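Local atomic coordinates of NADH dehydrogenase, putative (Plasmodium falciparum, PDB entry 5JWC), a protein that probably oxidises NADH through its bound FAD and passes the electrons to ubiquinone, as a type II NADH dehydrogenase of the malaria parasite. Residues T106-F109 and Y114-C117; N42-I47 and E84-F89. All blocks are in the same frame, centred on the assembly; numbering follows the deposited sequence.

How the contacts relate
Contacts 1 and 2 both lie in the FAD-binding part of a fold of the pyridine nucleotide-disulphide oxidoreductase family. Their centres are 22 Å apart, and their nearest atoms are about 13 Å apart, so they do not touch. Contact 2 comes first along the chain. It sets helix 38-46, which follows strand 30-34 and the glycine-rich turn, against the turn after strand 83-85. Strand 99-109 is the next strand in the chain, and contact 1 pairs it with strand 114-118. Strands 30-34, 99-109 and 114-118 belong to one mixed sheet. Contact 1 thus sits within that sheet, while contact 2 packs a helix of the same unit beside the cofactor.

Contact 1: residues T106-F109 and Y114-C117; sequences TDVF and YINC
F109 and Y114 lay their rings beside each other on one face of the strand pair. The planes are near parallel, 17° apart, but slid so far that the rings barely overlap. The centroids of the F109 and Y114 rings are 4.8 Å apart. The closest touch is Y114 CE2 against F109 CD2, at 3.4 Å. The hydroxyl end joins in: Y114 OH sits 3.6 Å above the F109 ring plane, over the centre. In return, F109 CB lies over a face of the Y114 ring, 4.0 Å from its centroid, as a CH-pi contact. In Y114, CG stands between the backbone N and the carbonyl carbon (chi1 73°), which brings the ring end over toward F109. The side chain of N116 follows on the same face and packs obliquely against the F109 ring.

These residues belong to the beta hairpin of strands 99-109 and 114-118. The strands run antiparallel and extend the mixed sheet, with strand 124-128 on the far side of 114-118. F109 N donates to Y114 O at 3.0 Å, nearly in line with the carbonyl. N116 N donates to D107 O, also at 3.0 Å. T106 and D107 together face N116 in a classic beta bulge, so N116 O accepts two backbone N-H groups. The bond from T106 N to N116 O is short and nearly straight, at 2.8 Å and 174°; that from D107 N is longer.

On the other face, V108 CG2 meets I115 CG2 at 4.1 Å. Both residues are buried against L132 of strand 131-134, and F308 of helix 303-309 also packs on V108.

Contact 2: residues N42-I47 and E84-F89; sequences NFLLNI and ESIRNF
Helix 38-46 is the first helix of the FAD-binding Rossmann-type unit, and L44 and L45 on it meet I86 and F89 of the turn that follows strand 83-85. L45 makes the closest approach. Its CD2 methyl comes within 3.4 Å of F89 CD1, oblique to the ring, and also lies 3.8 Å from F89 CB. L45 CG is anti to the carbonyl carbon (chi1 -72°). CD1 carries the chain on (chi2 -180°), while CD2 branches off toward the phenyl group. F89, in contrast, starts off from its backbone toward the helix. F41, one turn earlier on the helix, meets the F89 ring edge-to-face.

The second pair is purely aliphatic. L44 extends with CG anti to the backbone N (chi1 -174°), and its CD2 reaches I86 CG2 at 3.9 Å. The two side chains cross at a slant. L44 also packs on V54 and L56 of strand 53-57, so it is one of the side chains between the helix and the sheet.

In this strand-turn-helix arrangement, the glycine-rich turn before the helix, a GxGxxG sequence, probably offers backbone amides to FAD. The side chain of I86 is about 7 Å from the cofactor and also touches S36 of that turn. Residues 86-88 form a short 3-10 segment. Bonds from N88 N to S85 O (3.1 Å) and from F89 N to I86 O (2.9 Å) hold the turn. Contact between the segments is apolar and small, with 175 Å² buried in all. On the far side of the turn, R87 NE forms a salt bridge with E173 of the second subunit.

Contact 1: residues T106-F109 and Y114-C117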
ATOM      1  N   THR A 106      -9.018 -26.235  -8.601  1.00 40.07           N
ATOM      2  CA  THR A 106      -8.963 -27.240  -7.539  1.00 40.38           C
ATOM      3  C   THR A 106      -8.787 -28.650  -8.110  1.00 41.56           C
ATOM      4  O   THR A 106      -8.237 -29.524  -7.451  1.00 47.04           O
ATOM      5  CB  THR A 106     -10.239 -27.227  -6.651  1.00 44.75           C
ATOM      6  OG1 THR A 106     -11.383 -27.601  -7.432  1.00 44.43           O
ATOM      7  CG2 THR A 106     -10.473 -25.864  -6.052  1.00 46.80           C
ATOM      8  N   ASP A 107      -9.266 -28.870  -9.329  1.00 43.87           N
ATOM      9  CA  ASP A 107      -9.204 -30.187  -9.955  1.00 43.16           C
ATOM     10  C   ASP A 107      -9.095 -30.096 -11.451  1.00 44.22           C
ATOM     11  O   ASP A 107      -9.673 -29.203 -12.080  1.00 46.66           O
ATOM     12  CB  ASP A 107     -10.440 -31.032  -9.615  1.00 47.85           C
ATOM     13  CG  ASP A 107     -10.454 -31.485  -8.181  1.00 51.21           C
ATOM     14  OD1 ASP A 107      -9.788 -32.498  -7.879  1.00 58.79           O
ATOM     15  OD2 ASP A 107     -11.129 -30.830  -7.357  1.00 60.73           O
ATOM     16  N   VAL A 108      -8.357 -31.034 -12.028  1.00 39.39           N
ATOM     17  CA  VAL A 108      -8.330 -31.187 -13.468  1.00 38.84           C
ATOM     18  C   VAL A 108      -8.938 -32.544 -13.836  1.00 42.02           C
ATOM     19  O   VAL A 108      -8.681 -33.536 -13.166  1.00 46.01           O
ATOM     20  CB  VAL A 108      -6.897 -31.075 -14.017  1.00 41.83           C
ATOM     21  CG1 VAL A 108      -6.914 -31.148 -15.532  1.00 35.93           C
ATOM     22  CG2 VAL A 108      -6.243 -29.760 -13.532  1.00 41.65           C
ATOM     23  N   PHE A 109      -9.762 -32.574 -14.874  1.00 44.69           N
ATOM     24  CA  PHE A 109     -10.360 -33.825 -15.357  1.00 50.16           C
ATOM     25  C   PHE A 109      -9.936 -34.023 -16.786  1.00 42.50           C
ATOM     26  O   PHE A 109     -10.620 -33.591 -17.704  1.00 48.74           O
ATOM     27  CB  PHE A 109     -11.890 -33.791 -15.229  1.00 45.25           C
ATOM     28  CG  PHE A 109     -12.359 -33.748 -13.809  1.00 51.30           C
ATOM     29  CD1 PHE A 109     -12.665 -34.916 -13.130  1.00 49.72           C
ATOM     30  CD2 PHE A 109     -12.439 -32.540 -13.130  1.00 47.39           C
ATOM     31  CE1 PHE A 109     -13.066 -34.873 -11.806  1.00 52.04           C
ATOM     32  CE2 PHE A 109     -12.839 -32.492 -11.816  1.00 48.43           C
ATOM     33  CZ  PHE A 109     -13.151 -33.659 -11.147  1.00 52.79           C
ATOM     34  N   TYR A 114     -12.137 -30.680 -18.896  1.00 42.06           N
ATOM     35  CA  TYR A 114     -12.573 -29.521 -18.134  1.00 44.71           C
ATOM     36  C   TYR A 114     -11.858 -29.450 -16.791  1.00 43.63           C
ATOM     37  O   TYR A 114     -11.214 -30.413 -16.359  1.00 46.84           O
ATOM     38  CB  TYR A 114     -14.103 -29.536 -17.927  1.00 46.46           C
ATOM     39  CG  TYR A 114     -14.599 -30.557 -16.934  1.00 43.71           C
ATOM     40  CD1 TYR A 114     -15.016 -31.822 -17.351  1.00 50.29           C
ATOM     41  CD2 TYR A 114     -14.680 -30.257 -15.584  1.00 46.00           C
ATOM     42  CE1 TYR A 114     -15.477 -32.764 -16.431  1.00 50.19           C
ATOM     43  CE2 TYR A 114     -15.137 -31.185 -14.661  1.00 47.30           C
ATOM     44  CZ  TYR A 114     -15.536 -32.434 -15.089  1.00 53.07           C
ATOM     45  OH  TYR A 114     -15.983 -33.348 -14.156  1.00 53.57           O
ATOM     46  N   ILE A 115     -11.980 -28.302 -16.130  1.00 40.35           N
ATOM     47  CA  ILE A 115     -11.431 -28.112 -14.795  1.00 39.88           C
ATOM     48  C   ILE A 115     -12.523 -27.649 -13.836  1.00 39.42           C
ATOM     49  O   ILE A 115     -13.495 -27.030 -14.255  1.00 43.50           O
ATOM     50  CB  ILE A 115     -10.288 -27.056 -14.767  1.00 38.97           C
ATOM     51  CG1 ILE A 115     -10.794 -25.704 -15.287  1.00 39.49           C
ATOM     52  CG2 ILE A 115      -9.074 -27.533 -15.566  1.00 35.75           C
ATOM     53  CD1 ILE A 115      -9.783 -24.559 -15.163  1.00 38.50           C
ATOM     54  N   ASN A 116     -12.351 -27.952 -12.557  1.00 38.66           N
ATOM     55  CA  ASN A 116     -13.130 -27.327 -11.499  1.00 40.99           C
ATOM     56  C   ASN A 116     -12.340 -26.236 -10.783  1.00 46.66           C
ATOM     57  O   ASN A 116     -11.192 -26.456 -10.377  1.00 45.30           O
ATOM     58  CB  ASN A 116     -13.583 -28.356 -10.467  1.00 46.55           C
ATOM     59  CG  ASN A 116     -14.754 -29.185 -10.944  1.00 46.84           C
ATOM     60  OD1 ASN A 116     -15.451 -28.813 -11.889  1.00 48.33           O
ATOM     61  ND2 ASN A 116     -14.984 -30.313 -10.284  1.00 48.65           N
ATOM     62  N   CYS A 117     -12.965 -25.073 -10.616  1.00 40.50           N
ATOM     63  CA  CYS A 117     -12.370 -23.964  -9.872  1.00 44.23           C
ATOM     64  C   CYS A 117     -13.283 -23.514  -8.737  1.00 46.84           C
ATOM     65  O   CYS A 117     -14.461 -23.861  -8.709  1.00 50.13           O
ATOM     66  CB  CYS A 117     -12.101 -22.778 -10.799  1.00 40.04           C
ATOM     67  SG  CYS A 117     -11.083 -23.166 -12.238  1.00 44.75           S
TER

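Contact 2: residues N42-I47 and E84-F89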
ATOM      1  N   ASN A  42       3.773 -14.572 -18.965  1.00 25.45           N
ATOM      2  CA  ASN A  42       4.526 -14.412 -20.205  1.00 28.94           C
ATOM      3  C   ASN A  42       3.914 -15.227 -21.350  1.00 26.05           C
ATOM      4  O   ASN A  42       4.037 -14.854 -22.503  1.00 31.40           O
ATOM      5  CB  ASN A  42       6.003 -14.757 -20.013  1.00 28.32           C
ATOM      6  CG  ASN A  42       6.742 -13.656 -19.286  1.00 26.97           C
ATOM      7  OD1 ASN A  42       7.074 -12.640 -19.867  1.00 28.24           O
ATOM      8  ND2 ASN A  42       6.946 -13.834 -17.998  1.00 23.25           N
ATOM      9  N   PHE A  43       3.229 -16.311 -21.036  1.00 27.57           N
ATOM     10  CA  PHE A  43       2.515 -17.034 -22.088  1.00 25.50           C
ATOM     11  C   PHE A  43       1.425 -16.114 -22.668  1.00 31.72           C
ATOM     12  O   PHE A  43       1.261 -15.995 -23.893  1.00 29.40           O
ATOM     13  CB  PHE A  43       1.908 -18.319 -21.530  1.00 27.62           C
ATOM     14  CG  PHE A  43       1.290 -19.217 -22.588  1.00 28.13           C
ATOM     15  CD1 PHE A  43       1.998 -20.302 -23.095  1.00 27.98           C
ATOM     16  CD2 PHE A  43      -0.000 -18.986 -23.051  1.00 30.72           C
ATOM     17  CE1 PHE A  43       1.426 -21.161 -24.063  1.00 30.16           C
ATOM     18  CE2 PHE A  43      -0.582 -19.817 -24.020  1.00 29.90           C
ATOM     19  CZ  PHE A  43       0.137 -20.909 -24.524  1.00 33.02           C
ATOM     20  N   LEU A  44       0.677 -15.478 -21.768  1.00 28.45           N
ATOM     21  CA  LEU A  44      -0.366 -14.531 -22.143  1.00 28.96           C
ATOM     22  C   LEU A  44       0.194 -13.389 -22.994  1.00 29.76           C
ATOM     23  O   LEU A  44      -0.427 -12.974 -23.971  1.00 30.59           O
ATOM     24  CB  LEU A  44      -1.049 -13.961 -20.881  1.00 26.97           C
ATOM     25  CG  LEU A  44      -2.268 -13.052 -21.091  1.00 30.36           C
ATOM     26  CD1 LEU A  44      -3.507 -13.914 -21.396  1.00 29.14           C
ATOM     27  CD2 LEU A  44      -2.521 -12.118 -19.881  1.00 29.04           C
ATOM     28  N   LEU A  45       1.358 -12.870 -22.623  1.00 27.30           N
ATOM     29  CA  LEU A  45       1.932 -11.761 -23.356  1.00 28.84           C
ATOM     30  C   LEU A  45       2.214 -12.122 -24.809  1.00 32.58           C
ATOM     31  O   LEU A  45       2.240 -11.242 -25.650  1.00 33.15           O
ATOM     32  CB  LEU A  45       3.223 -11.242 -22.709  1.00 28.78           C
ATOM     33  CG  LEU A  45       3.044 -10.469 -21.393  1.00 34.62           C
ATOM     34  CD1 LEU A  45       4.401  -9.988 -20.838  1.00 32.39           C
ATOM     35  CD2 LEU A  45       1.987  -9.357 -21.439  1.00 33.28           C
ATOM     36  N   ASN A  46       2.439 -13.401 -25.106  1.00 31.07           N
ATOM     37  CA  ASN A  46       2.880 -13.791 -26.454  1.00 30.74           C
ATOM     38  C   ASN A  46       1.889 -14.615 -27.292  1.00 33.28           C
ATOM     39  O   ASN A  46       2.063 -14.730 -28.504  1.00 35.92           O
ATOM     40  CB  ASN A  46       4.208 -14.562 -26.357  1.00 33.23           C
ATOM     41  CG  ASN A  46       4.866 -14.775 -27.712  1.00 42.31           C
ATOM     42  OD1 ASN A  46       5.135 -13.819 -28.444  1.00 44.95           O
ATOM     43  ND2 ASN A  46       5.161 -16.038 -28.034  1.00 38.13           N
ATOM     44  N   ILE A  47       0.871 -15.187 -26.662  1.00 30.45           N
ATOM     45  CA  ILE A  47      -0.058 -16.056 -27.372  1.00 31.02           C
ATOM     46  C   ILE A  47      -0.946 -15.210 -28.298  1.00 39.24           C
ATOM     47  O   ILE A  47      -1.370 -14.112 -27.933  1.00 34.43           O
ATOM     48  CB  ILE A  47      -0.903 -16.881 -26.390  1.00 28.74           C
ATOM     49  CG1 ILE A  47      -1.696 -17.968 -27.129  1.00 34.02           C
ATOM     50  CG2 ILE A  47      -1.794 -15.974 -25.513  1.00 29.09           C
ATOM     51  CD1 ILE A  47      -0.802 -18.970 -27.883  1.00 32.47           C
ATOM     52  N   GLU A  84       2.237  -6.176 -12.260  1.00 25.95           N
ATOM     53  CA  GLU A  84       1.490  -5.801 -13.462  1.00 28.77           C
ATOM     54  C   GLU A  84       0.067  -6.324 -13.311  1.00 30.26           C
ATOM     55  O   GLU A  84      -0.128  -7.487 -12.954  1.00 28.66           O
ATOM     56  CB  GLU A  84       2.105  -6.395 -14.738  1.00 27.74           C
ATOM     57  CG  GLU A  84       3.574  -6.100 -14.963  1.00 31.09           C
ATOM     58  CD  GLU A  84       3.827  -4.661 -15.391  1.00 33.32           C
ATOM     59  OE1 GLU A  84       4.999  -4.302 -15.645  1.00 36.78           O
ATOM     60  OE2 GLU A  84       2.856  -3.890 -15.477  1.00 34.16           O
ATOM     61  N   SER A  85      -0.928  -5.488 -13.582  1.00 29.03           N
ATOM     62  CA  SER A  85      -2.312  -5.958 -13.581  1.00 30.03           C
ATOM     63  C   SER A  85      -2.604  -6.766 -14.842  1.00 28.38           C
ATOM     64  O   SER A  85      -2.380  -6.292 -15.949  1.00 29.59           O
ATOM     65  CB  SER A  85      -3.282  -4.776 -13.492  1.00 32.13           C
ATOM     66  OG  SER A  85      -3.292  -4.225 -12.185  1.00 36.84           O
ATOM     67  N   ILE A  86      -3.118  -7.973 -14.675  1.00 25.50           N
ATOM     68  CA  ILE A  86      -3.376  -8.840 -15.817  1.00 25.44           C
ATOM     69  C   ILE A  86      -4.288  -8.183 -16.859  1.00 30.52           C
ATOM     70  O   ILE A  86      -4.009  -8.238 -18.058  1.00 28.04           O
ATOM     71  CB  ILE A  86      -4.008 -10.154 -15.379  1.00 25.81           C
ATOM     72  CG1 ILE A  86      -3.076 -10.890 -14.408  1.00 29.03           C
ATOM     73  CG2 ILE A  86      -4.279 -11.036 -16.607  1.00 29.59           C
ATOM     74  CD1 ILE A  86      -1.702 -11.171 -14.978  1.00 29.91           C
ATOM     75  N   ARG A  87      -5.359  -7.534 -16.408  1.00 32.46           N
ATOM     76  CA  ARG A  87      -6.330  -6.978 -17.367  1.00 33.09           C
ATOM     77  C   ARG A  87      -5.745  -5.919 -18.290  1.00 33.61           C
ATOM     78  O   ARG A  87      -6.289  -5.675 -19.363  1.00 37.37           O
ATOM     79  CB  ARG A  87      -7.560  -6.422 -16.640  1.00 28.89           C
ATOM     80  CG  ARG A  87      -8.349  -7.523 -16.000  1.00 29.87           C
ATOM     81  CD  ARG A  87      -9.723  -7.090 -15.536  1.00 27.89           C
ATOM     82  NE  ARG A  87     -10.412  -8.221 -14.925  1.00 30.29           N
ATOM     83  CZ  ARG A  87     -11.018  -9.196 -15.609  1.00 34.84           C
ATOM     84  NH1 ARG A  87     -11.030  -9.190 -16.947  1.00 33.26           N
ATOM     85  NH2 ARG A  87     -11.615 -10.182 -14.957  1.00 30.93           N
ATOM     86  N   ASN A  88      -4.625  -5.312 -17.907  1.00 35.82           N
ATOM     87  CA  ASN A  88      -3.961  -4.339 -18.787  1.00 34.06           C
ATOM     88  C   ASN A  88      -3.374  -4.946 -20.045  1.00 35.08           C
ATOM     89  O   ASN A  88      -2.985  -4.219 -20.958  1.00 38.75           O
ATOM     90  CB  ASN A  88      -2.821  -3.622 -18.053  1.00 40.67           C
ATOM     91  CG  ASN A  88      -3.307  -2.563 -17.109  1.00 47.77           C
ATOM     92  OD1 ASN A  88      -4.462  -2.142 -17.173  1.00 53.54           O
ATOM     93  ND2 ASN A  88      -2.428  -2.121 -16.211  1.00 49.24           N
ATOM     94  N   PHE A  89      -3.271  -6.271 -20.092  1.00 32.89           N
ATOM     95  CA  PHE A  89      -2.591  -6.927 -21.206  1.00 37.59           C
ATOM     96  C   PHE A  89      -3.524  -7.872 -21.950  1.00 34.21           C
ATOM     97  O   PHE A  89      -3.065  -8.781 -22.637  1.00 35.05           O
ATOM     98  CB  PHE A  89      -1.350  -7.696 -20.694  1.00 31.57           C
ATOM     99  CG  PHE A  89      -0.380  -6.824 -19.944  1.00 29.85           C
ATOM    100  CD1 PHE A  89       0.722  -6.271 -20.586  1.00 29.96           C
ATOM    101  CD2 PHE A  89      -0.596  -6.523 -18.615  1.00 28.12           C
ATOM    102  CE1 PHE A  89       1.606  -5.443 -19.891  1.00 32.28           C
ATOM    103  CE2 PHE A  89       0.283  -5.691 -17.908  1.00 35.36           C
ATOM    104  CZ  PHE A  89       1.386  -5.151 -18.553  1.00 31.17           C
TER